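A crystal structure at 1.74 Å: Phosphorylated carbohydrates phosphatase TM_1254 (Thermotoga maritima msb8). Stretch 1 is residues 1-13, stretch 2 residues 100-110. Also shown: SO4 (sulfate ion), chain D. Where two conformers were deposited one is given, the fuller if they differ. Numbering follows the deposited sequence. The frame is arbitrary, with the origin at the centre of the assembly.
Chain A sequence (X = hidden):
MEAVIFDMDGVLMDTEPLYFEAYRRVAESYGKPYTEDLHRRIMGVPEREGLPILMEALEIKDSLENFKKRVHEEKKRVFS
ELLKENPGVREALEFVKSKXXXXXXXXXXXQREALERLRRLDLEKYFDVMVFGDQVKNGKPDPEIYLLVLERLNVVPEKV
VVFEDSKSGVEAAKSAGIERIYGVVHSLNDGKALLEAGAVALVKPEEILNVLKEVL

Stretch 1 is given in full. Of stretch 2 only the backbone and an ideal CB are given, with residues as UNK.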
HETATM    1  N   MSE A   1     -23.562  -7.712   1.796  1.00 27.71           N
HETATM    2  CA  MSE A   1     -22.074  -7.787   1.926  1.00 26.21           C
HETATM    3  C   MSE A   1     -21.798  -7.753   3.422  1.00 25.97           C
HETATM    4  O   MSE A   1     -22.556  -7.127   4.185  1.00 26.72           O
HETATM    5  CB  MSE A   1     -21.455  -6.591   1.233  1.00 27.33           C
HETATM    6  CG  MSE A   1     -20.065  -6.816   0.658  1.00 28.01           C
HETATM    7 SE   MSE A   1     -19.951  -8.162  -0.688  1.00 31.69          SE
HETATM    8  CE  MSE A   1     -20.846  -7.121  -2.147  1.00 31.93           C
ATOM      9  N   GLU A   2     -20.725  -8.405   3.859  1.00 24.19           N
ATOM     10  CA  GLU A   2     -20.435  -8.453   5.282  1.00 22.72           C
ATOM     11  C   GLU A   2     -19.145  -7.754   5.644  1.00 22.10           C
ATOM     12  O   GLU A   2     -18.953  -7.345   6.795  1.00 22.13           O
ATOM     13  CB  GLU A   2     -20.445  -9.891   5.783  1.00 24.03           C
ATOM     14  CG  GLU A   2     -21.873 -10.459   5.805  1.00 26.58           C
ATOM     15  CD  GLU A   2     -22.002 -11.815   6.470  0.50 28.37           C
ATOM     16  OE1 GLU A   2     -21.018 -12.301   7.070  0.50 27.33           O
ATOM     17  OE2 GLU A   2     -23.117 -12.396   6.398  0.50 28.69           O
ATOM     18  N   ALA A   3     -18.256  -7.599   4.662  1.00 19.53           N
ATOM     19  CA  ALA A   3     -17.045  -6.849   4.925  1.00 18.97           C
ATOM     20  C   ALA A   3     -16.464  -6.218   3.667  1.00 17.82           C
ATOM     21  O   ALA A   3     -16.701  -6.677   2.547  1.00 16.73           O
ATOM     22  CB  ALA A   3     -15.981  -7.738   5.584  1.00 18.10           C
ATOM     23  N   VAL A   4     -15.708  -5.151   3.898  1.00 16.88           N
ATOM     24  CA  VAL A   4     -14.927  -4.512   2.842  1.00 17.10           C
ATOM     25  C   VAL A   4     -13.459  -4.469   3.299  1.00 17.86           C
ATOM     26  O   VAL A   4     -13.168  -4.074   4.440  1.00 18.39           O
ATOM     27  CB  VAL A   4     -15.431  -3.081   2.554  1.00 18.30           C
ATOM     28  CG1 VAL A   4     -14.585  -2.397   1.472  1.00 17.78           C
ATOM     29  CG2 VAL A   4     -16.910  -3.097   2.094  1.00 19.32           C
ATOM     30  N   ILE A   5     -12.560  -4.966   2.447  1.00 16.56           N
ATOM     31  CA  ILE A   5     -11.146  -5.046   2.765  1.00 15.61           C
ATOM     32  C   ILE A   5     -10.331  -4.085   1.879  1.00 16.84           C
ATOM     33  O   ILE A   5     -10.495  -4.090   0.657  1.00 16.94           O
ATOM     34  CB  ILE A   5     -10.619  -6.491   2.551  1.00 16.70           C
ATOM     35  CG1 ILE A   5     -11.489  -7.546   3.302  1.00 15.65           C
ATOM     36  CG2 ILE A   5      -9.164  -6.539   2.984  1.00 15.72           C
ATOM     37  CD1 ILE A   5     -11.248  -9.008   2.838  1.00 17.32           C
ATOM     38  N   PHE A   6      -9.453  -3.283   2.476  1.00 16.08           N
ATOM     39  CA  PHE A   6      -8.617  -2.357   1.734  1.00 17.61           C
ATOM     40  C   PHE A   6      -7.164  -2.749   1.854  1.00 17.20           C
ATOM     41  O   PHE A   6      -6.665  -2.981   2.964  1.00 18.15           O
ATOM     42  CB  PHE A   6      -8.743  -0.946   2.296  1.00 17.36           C
ATOM     43  CG  PHE A   6     -10.038  -0.261   1.946  1.00 18.82           C
ATOM     44  CD1 PHE A   6     -10.085   0.677   0.901  1.00 18.71           C
ATOM     45  CD2 PHE A   6     -11.218  -0.562   2.646  1.00 22.23           C
ATOM     46  CE1 PHE A   6     -11.307   1.335   0.572  1.00 19.38           C
ATOM     47  CE2 PHE A   6     -12.420   0.085   2.316  1.00 18.96           C
ATOM     48  CZ  PHE A   6     -12.450   1.012   1.260  1.00 19.54           C
ATOM     49  N   ASP A   7      -6.437  -2.731   0.748  1.00 17.12           N
ATOM     50  CA  ASP A   7      -4.979  -2.608   0.832  1.00 18.01           C
ATOM     51  C   ASP A   7      -4.626  -1.201   1.329  1.00 18.29           C
ATOM     52  O   ASP A   7      -5.449  -0.273   1.221  1.00 17.30           O
ATOM     53  CB  ASP A   7      -4.366  -2.854  -0.548  1.00 18.39           C
ATOM     54  CG  ASP A   7      -2.857  -2.997  -0.494  1.00 21.42           C
ATOM     55  OD1 ASP A   7      -2.334  -3.453   0.541  1.00 20.26           O
ATOM     56  OD2 ASP A   7      -2.219  -2.603  -1.474  1.00 26.11           O
HETATM   57  N   MSE A   8      -3.439  -1.032   1.913  1.00 17.47           N
HETATM   58  CA  MSE A   8      -3.075   0.274   2.489  1.00 17.97           C
HETATM   59  C   MSE A   8      -2.379   1.149   1.460  1.00 17.99           C
HETATM   60  O   MSE A   8      -2.967   2.122   0.956  1.00 17.09           O
HETATM   61  CB  MSE A   8      -2.229   0.083   3.766  1.00 18.44           C
HETATM   62  CG  MSE A   8      -1.950   1.388   4.378  1.00 16.15           C
HETATM   63 SE   MSE A   8      -0.838   1.239   5.984  1.00 22.89          SE
HETATM   64  CE  MSE A   8       0.819   0.652   5.196  1.00 16.05           C
ATOM     65  N   ASP A   9      -1.148   0.798   1.119  1.00 18.12           N
ATOM     66  CA  ASP A   9      -0.373   1.665   0.270  1.00 19.86           C
ATOM     67  C   ASP A   9      -0.848   1.556  -1.159  1.00 20.29           C
ATOM     68  O   ASP A   9      -0.914   0.466  -1.731  1.00 21.68           O
ATOM     69  CB  ASP A   9       1.082   1.298   0.326  1.00 21.08           C
ATOM     70  CG  ASP A   9       1.921   2.261  -0.458  1.00 23.41           C
ATOM     71  OD1 ASP A   9       2.141   3.359   0.048  1.00 27.19           O
ATOM     72  OD2 ASP A   9       2.332   1.924  -1.591  1.00 30.52           O
ATOM     73  N   GLY A  10      -1.144   2.701  -1.723  1.00 20.95           N
ATOM     74  CA  GLY A  10      -1.660   2.768  -3.080  1.00 22.05           C
ATOM     75  C   GLY A  10      -3.177   2.780  -3.139  1.00 22.62           C
ATOM     76  O   GLY A  10      -3.752   2.862  -4.228  1.00 24.21           O
ATOM     77  N   VAL A  11      -3.838   2.687  -1.988  1.00 21.07           N
ATOM     78  CA  VAL A  11      -5.279   2.799  -1.938  1.00 20.26           C
ATOM     79  C   VAL A  11      -5.630   3.867  -0.932  1.00 20.47           C
ATOM     80  O   VAL A  11      -6.209   4.867  -1.280  1.00 20.49           O
ATOM     81  CB  VAL A  11      -5.977   1.453  -1.567  1.00 21.35           C
ATOM     82  CG1 VAL A  11      -7.453   1.610  -1.537  1.00 20.41           C
ATOM     83  CG2 VAL A  11      -5.550   0.308  -2.507  1.00 19.65           C
ATOM     84  N   LEU A  12      -5.233   3.685   0.334  1.00 20.16           N
ATOM     85  CA  LEU A  12      -5.569   4.714   1.324  1.00 20.26           C
ATOM     86  C   LEU A  12      -4.683   5.975   1.227  1.00 21.45           C
ATOM     87  O   LEU A  12      -5.140   7.101   1.489  1.00 21.47           O
ATOM     88  CB  LEU A  12      -5.486   4.106   2.727  1.00 20.13           C
ATOM     89  CG  LEU A  12      -6.353   2.885   3.033  1.00 21.71           C
ATOM     90  CD1 LEU A  12      -6.158   2.581   4.550  1.00 25.80           C
ATOM     91  CD2 LEU A  12      -7.792   3.133   2.736  1.00 24.66           C
HETATM   92  N   MSE A  13      -3.424   5.754   0.848  1.00 22.63           N
HETATM   93  CA  MSE A  13      -2.484   6.823   0.594  0.50 23.36           C
HETATM   94  C   MSE A  13      -1.345   6.214  -0.218  1.00 24.58           C
HETATM   95  O   MSE A  13      -1.230   4.991  -0.317  1.00 25.19           O
HETATM   96  CB  MSE A  13      -2.003   7.466   1.900  0.50 23.69           C
HETATM   97  CG  MSE A  13      -1.071   6.640   2.752  0.50 22.77           C
HETATM   98 SE   MSE A  13      -1.748   4.951   3.507  0.50 23.09          SE
HETATM   99  CE  MSE A  13      -0.147   4.097   2.866  0.50 24.60           C
ATOM    100  N   UNK A 100     -22.940  -0.404   8.859  1.00 27.02           N
ATOM    101  CA  UNK A 100     -22.684  -1.378   9.899  1.00 27.63           C
ATOM    102  C   UNK A 100     -22.118  -2.670   9.299  1.00 27.28           C
ATOM    103  O   UNK A 100     -22.545  -3.795   9.597  1.00 27.88           O
ATOM    104  CB  UNK A 100     -23.966  -1.665  10.684  1.00 27.63           C
ATOM    105  N   UNK A 101     -21.164  -2.469   8.400  1.00 25.72           N
ATOM    106  CA  UNK A 101     -20.464  -3.563   7.734  1.00 25.40           C
ATOM    107  C   UNK A 101     -19.025  -3.505   8.295  1.00 23.35           C
ATOM    108  O   UNK A 101     -18.522  -2.420   8.559  1.00 23.26           O
ATOM    109  CB  UNK A 101     -20.507  -3.437   6.210  1.00 25.40           C
ATOM    110  N   UNK A 102     -18.368  -4.653   8.404  1.00 21.82           N
ATOM    111  CA  UNK A 102     -17.013  -4.684   8.985  1.00 21.45           C
ATOM    112  C   UNK A 102     -16.011  -4.157   7.982  1.00 20.91           C
ATOM    113  O   UNK A 102     -16.204  -4.341   6.753  1.00 19.85           O
ATOM    114  CB  UNK A 102     -16.629  -6.100   9.418  1.00 21.45           C
ATOM    115  N   UNK A 103     -14.952  -3.524   8.487  1.00 19.93           N
ATOM    116  CA  UNK A 103     -13.962  -2.860   7.642  1.00 19.74           C
ATOM    117  C   UNK A 103     -12.623  -3.448   8.014  1.00 18.89           C
ATOM    118  O   UNK A 103     -12.304  -3.523   9.215  1.00 18.23           O
ATOM    119  CB  UNK A 103     -13.978  -1.340   7.813  1.00 19.74           C
ATOM    120  N   UNK A 104     -11.859  -3.875   7.012  1.00 16.90           N
ATOM    121  CA  UNK A 104     -10.564  -4.471   7.307  1.00 16.21           C
ATOM    122  C   UNK A 104      -9.480  -3.842   6.432  1.00 17.14           C
ATOM    123  O   UNK A 104      -9.758  -3.375   5.317  1.00 16.86           O
ATOM    124  CB  UNK A 104     -10.610  -5.986   7.098  1.00 16.21           C
ATOM    125  N   UNK A 105      -8.250  -3.906   6.942  1.00 18.01           N
ATOM    126  CA  UNK A 105      -7.054  -3.447   6.247  1.00 19.12           C
ATOM    127  C   UNK A 105      -6.149  -4.664   6.054  1.00 19.27           C
ATOM    128  O   UNK A 105      -6.000  -5.484   6.972  1.00 20.43           O
ATOM    129  CB  UNK A 105      -6.344  -2.334   7.020  1.00 19.12           C
ATOM    130  N   UNK A 106      -5.552  -4.813   4.869  1.00 19.67           N
ATOM    131  CA  UNK A 106      -4.527  -5.831   4.664  1.00 20.29           C
ATOM    132  C   UNK A 106      -3.335  -5.107   4.011  1.00 22.15           C
ATOM    133  O   UNK A 106      -3.507  -4.337   3.047  1.00 23.12           O
ATOM    134  CB  UNK A 106      -5.037  -6.990   3.805  1.00 20.29           C
ATOM    135  N   UNK A 107      -2.138  -5.307   4.545  1.00 17.90           N
ATOM    136  CA  UNK A 107      -0.966  -4.661   3.976  1.00 18.53           C
ATOM    137  C   UNK A 107       0.246  -5.547   4.124  1.00 17.71           C
ATOM    138  O   UNK A 107       0.372  -6.241   5.133  1.00 18.95           O
ATOM    139  CB  UNK A 107      -0.716  -3.304   4.638  1.00 18.53           C
ATOM    140  N   UNK A 108       1.149  -5.507   3.139  1.00 18.40           N
ATOM    141  CA  UNK A 108       2.416  -6.211   3.244  1.00 18.70           C
ATOM    142  C   UNK A 108       3.378  -5.509   4.216  1.00 19.54           C
ATOM    143  O   UNK A 108       4.406  -6.074   4.609  1.00 20.81           O
ATOM    144  CB  UNK A 108       3.059  -6.332   1.861  1.00 18.70           C
ATOM    145  N   UNK A 109       3.092  -4.248   4.530  1.00 18.33           N
ATOM    146  CA  UNK A 109       3.946  -3.440   5.404  1.00 19.43           C
ATOM    147  C   UNK A 109       3.864  -3.999   6.823  1.00 19.98           C
ATOM    148  O   UNK A 109       2.764  -4.309   7.275  1.00 19.59           O
ATOM    149  CB  UNK A 109       3.533  -1.967   5.374  1.00 19.43           C
ATOM    150  N   UNK A 110       5.022  -4.170   7.497  1.00 21.46           N
ATOM    151  CA  UNK A 110       4.988  -4.632   8.914  1.00 21.31           C
ATOM    152  C   UNK A 110       4.138  -3.770   9.808  1.00 19.70           C
ATOM    153  O   UNK A 110       4.034  -2.555   9.634  1.00 18.74           O
ATOM    154  CB  UNK A 110       6.404  -4.677   9.491  1.00 21.31           C
TER
HETATM  155  S   SO4 D 226       0.891  -2.762   0.926  0.50 27.07           S
HETATM  156  O1  SO4 D 226      -0.107  -1.893   1.569  0.50 14.21           O
HETATM  157  O2  SO4 D 226       1.251  -2.231  -0.386  0.50 20.72           O
HETATM  158  O3  SO4 D 226       2.161  -2.725   1.687  0.50 24.57           O
HETATM  159  O4  SO4 D 226       0.432  -4.179   0.722  0.50 20.48           O

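Positions 102 to 106 form a strand running parallel to residues 3-7 of stretch 1, so side chains there alternate between the sheet face that carries A3, I5 and D7 and the face that carries V4 and F6.

Position 100 has positive phi (54°) and lies out of reach of stretch 1. Glycine or asparagine is common at such angles, and polar chains are tolerated; the residue is R100, which follows a helix in a Schellman motif and makes no contact with stretch 1.

At position 101 the CA-to-CB bond points toward stretch 1, with the ideal CB 4.2 Å from E2 O and the side chain of V4 nearby. No side-chain donor or charge is close, so an aliphatic chain fits, branched or not. I101 sends its CG2 to 4.3 Å from V4 CG2, while its CD1 reaches 3.7 Å from M1 O.

Position 102 shares a face with A3, whose CB is 4.2 Å from the ideal CB. Because alanine is so short, many chains could pass it, including long polar ones. K102 lies against A3 at its base (CB to CB, 4.1 Å) and then leads away, its NZ hydrogen-bonded elsewhere in the structure. Its backbone bonds to stretch 1 through both N and O: K102 N donates to E2 O (3.2 Å), and V4 N donates to K102 O (3.0 Å).

Position 103 joins V4 and F6 on the other face, where an aliphatic chain of medium length could reach both. L103 does so with one methyl: CD1 is 4.3 Å from V4 CB and 3.5 Å from F6 CE2.

At position 104 the ideal CB is already 4.2 Å from I5 CG1, which favours a small residue, although a larger one directed elsewhere cannot be excluded from these atoms alone. A104 makes that apolar contact, and its backbone continues the ladder: A104 N to V4 O and F6 N to A104 O, both 2.9 Å.

Position 105 returns to the face of F6, with M8 and L12 beyond, an apolar setting suited to leucine, isoleucine or methionine. L105 CD1 lies 3.7 Å from M8 CB and 3.6 Å from L12 CD1.

Position 106 has its ideal CB 4.2 Å from I5 CG2, again compatible with a small apolar residue. A106 supplies just a methyl, and A106 N donates to F6 O (2.9 Å).

Beyond the strand, the visible sulfate changes the demand. From position 107 a hydroxyl could reach it: T107 OG1 donates to SO4 O1 (2.7 Å), the oxygen that also accepts from D9 N (2.9 Å). At position 108 stretch 1 leaves the ideal CB free and only the sulfate is near, so many side chains would do, small polar ones among them; S108 N donates to SO4 O4 (2.8 Å). Position 109 points toward M8 CE, 3.8 Å from the ideal CB, with sulfate alongside, so a short chain that can meet the methyl or offer a hydroxyl suits, serine or threonine among others; T109 OG1 lies 3.6 Å from M8 CE and 3.1 Å from SO4 O3. Position 110 is out of reach of stretch 1, and its phi of -55° suits most residues, proline included; P110 stands at the N-cap position, right before a helix.

Stretch 2 (100-110) RIKLALATSTP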
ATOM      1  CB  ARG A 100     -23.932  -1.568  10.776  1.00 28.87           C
ATOM      2  CG  ARG A 100     -24.319  -0.273  11.501  1.00 31.74           C
ATOM      3  CD  ARG A 100     -25.806  -0.290  11.911  0.50 35.95           C
ATOM      4  NE  ARG A 100     -26.693  -0.332  10.743  0.50 38.84           N
ATOM      5  CZ  ARG A 100     -27.392  -1.399  10.357  0.50 40.10           C
ATOM      6  NH1 ARG A 100     -27.341  -2.528  11.055  0.50 40.73           N
ATOM      7  NH2 ARG A 100     -28.148  -1.332   9.267  0.50 40.93           N
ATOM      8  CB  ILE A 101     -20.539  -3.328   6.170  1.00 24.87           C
ATOM      9  CG1 ILE A 101     -21.974  -3.638   5.711  1.00 27.00           C
ATOM     10  CG2 ILE A 101     -19.520  -4.177   5.370  1.00 27.45           C
ATOM     11  CD1 ILE A 101     -22.237  -3.399   4.257  1.00 26.94           C
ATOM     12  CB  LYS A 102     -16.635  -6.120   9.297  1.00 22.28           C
ATOM     13  CG  LYS A 102     -17.309  -6.650  10.570  1.00 24.32           C
ATOM     14  CD  LYS A 102     -16.929  -8.098  10.784  1.00 25.60           C
ATOM     15  CE  LYS A 102     -17.676  -8.686  11.963  1.00 30.45           C
ATOM     16  NZ  LYS A 102     -16.985  -9.928  12.380  1.00 33.11           N
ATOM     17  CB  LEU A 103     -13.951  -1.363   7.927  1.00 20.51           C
ATOM     18  CG  LEU A 103     -13.338  -0.275   7.047  1.00 23.73           C
ATOM     19  CD1 LEU A 103     -13.631  -0.505   5.549  1.00 22.81           C
ATOM     20  CD2 LEU A 103     -13.853   1.150   7.467  1.00 21.22           C
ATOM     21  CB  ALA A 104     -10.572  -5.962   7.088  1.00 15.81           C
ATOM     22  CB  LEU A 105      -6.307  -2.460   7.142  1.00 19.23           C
ATOM     23  CG  LEU A 105      -5.080  -2.020   6.363  1.00 19.52           C
ATOM     24  CD1 LEU A 105      -5.405  -0.869   5.422  1.00 22.27           C
ATOM     25  CD2 LEU A 105      -3.898  -1.719   7.270  1.00 24.45           C
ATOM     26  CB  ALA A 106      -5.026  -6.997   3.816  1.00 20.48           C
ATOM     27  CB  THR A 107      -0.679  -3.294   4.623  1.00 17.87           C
ATOM     28  OG1 THR A 107       0.503  -2.725   4.047  1.00 18.34           O
ATOM     29  CG2 THR A 107      -0.500  -3.421   6.168  1.00 19.58           C
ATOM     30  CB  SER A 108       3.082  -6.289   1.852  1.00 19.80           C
ATOM     31  OG  SER A 108       2.209  -6.944   0.938  1.00 22.62           O
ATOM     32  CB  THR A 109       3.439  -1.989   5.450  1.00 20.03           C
ATOM     33  OG1 THR A 109       3.515  -1.418   4.133  1.00 20.42           O
ATOM     34  CG2 THR A 109       4.290  -1.161   6.391  1.00 20.78           C
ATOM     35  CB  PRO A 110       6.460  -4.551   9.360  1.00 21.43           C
ATOM     36  CG  PRO A 110       7.227  -4.801   8.085  1.00 24.10           C
ATOM     37  CD  PRO A 110       6.411  -4.012   7.028  1.00 22.95           C
TER
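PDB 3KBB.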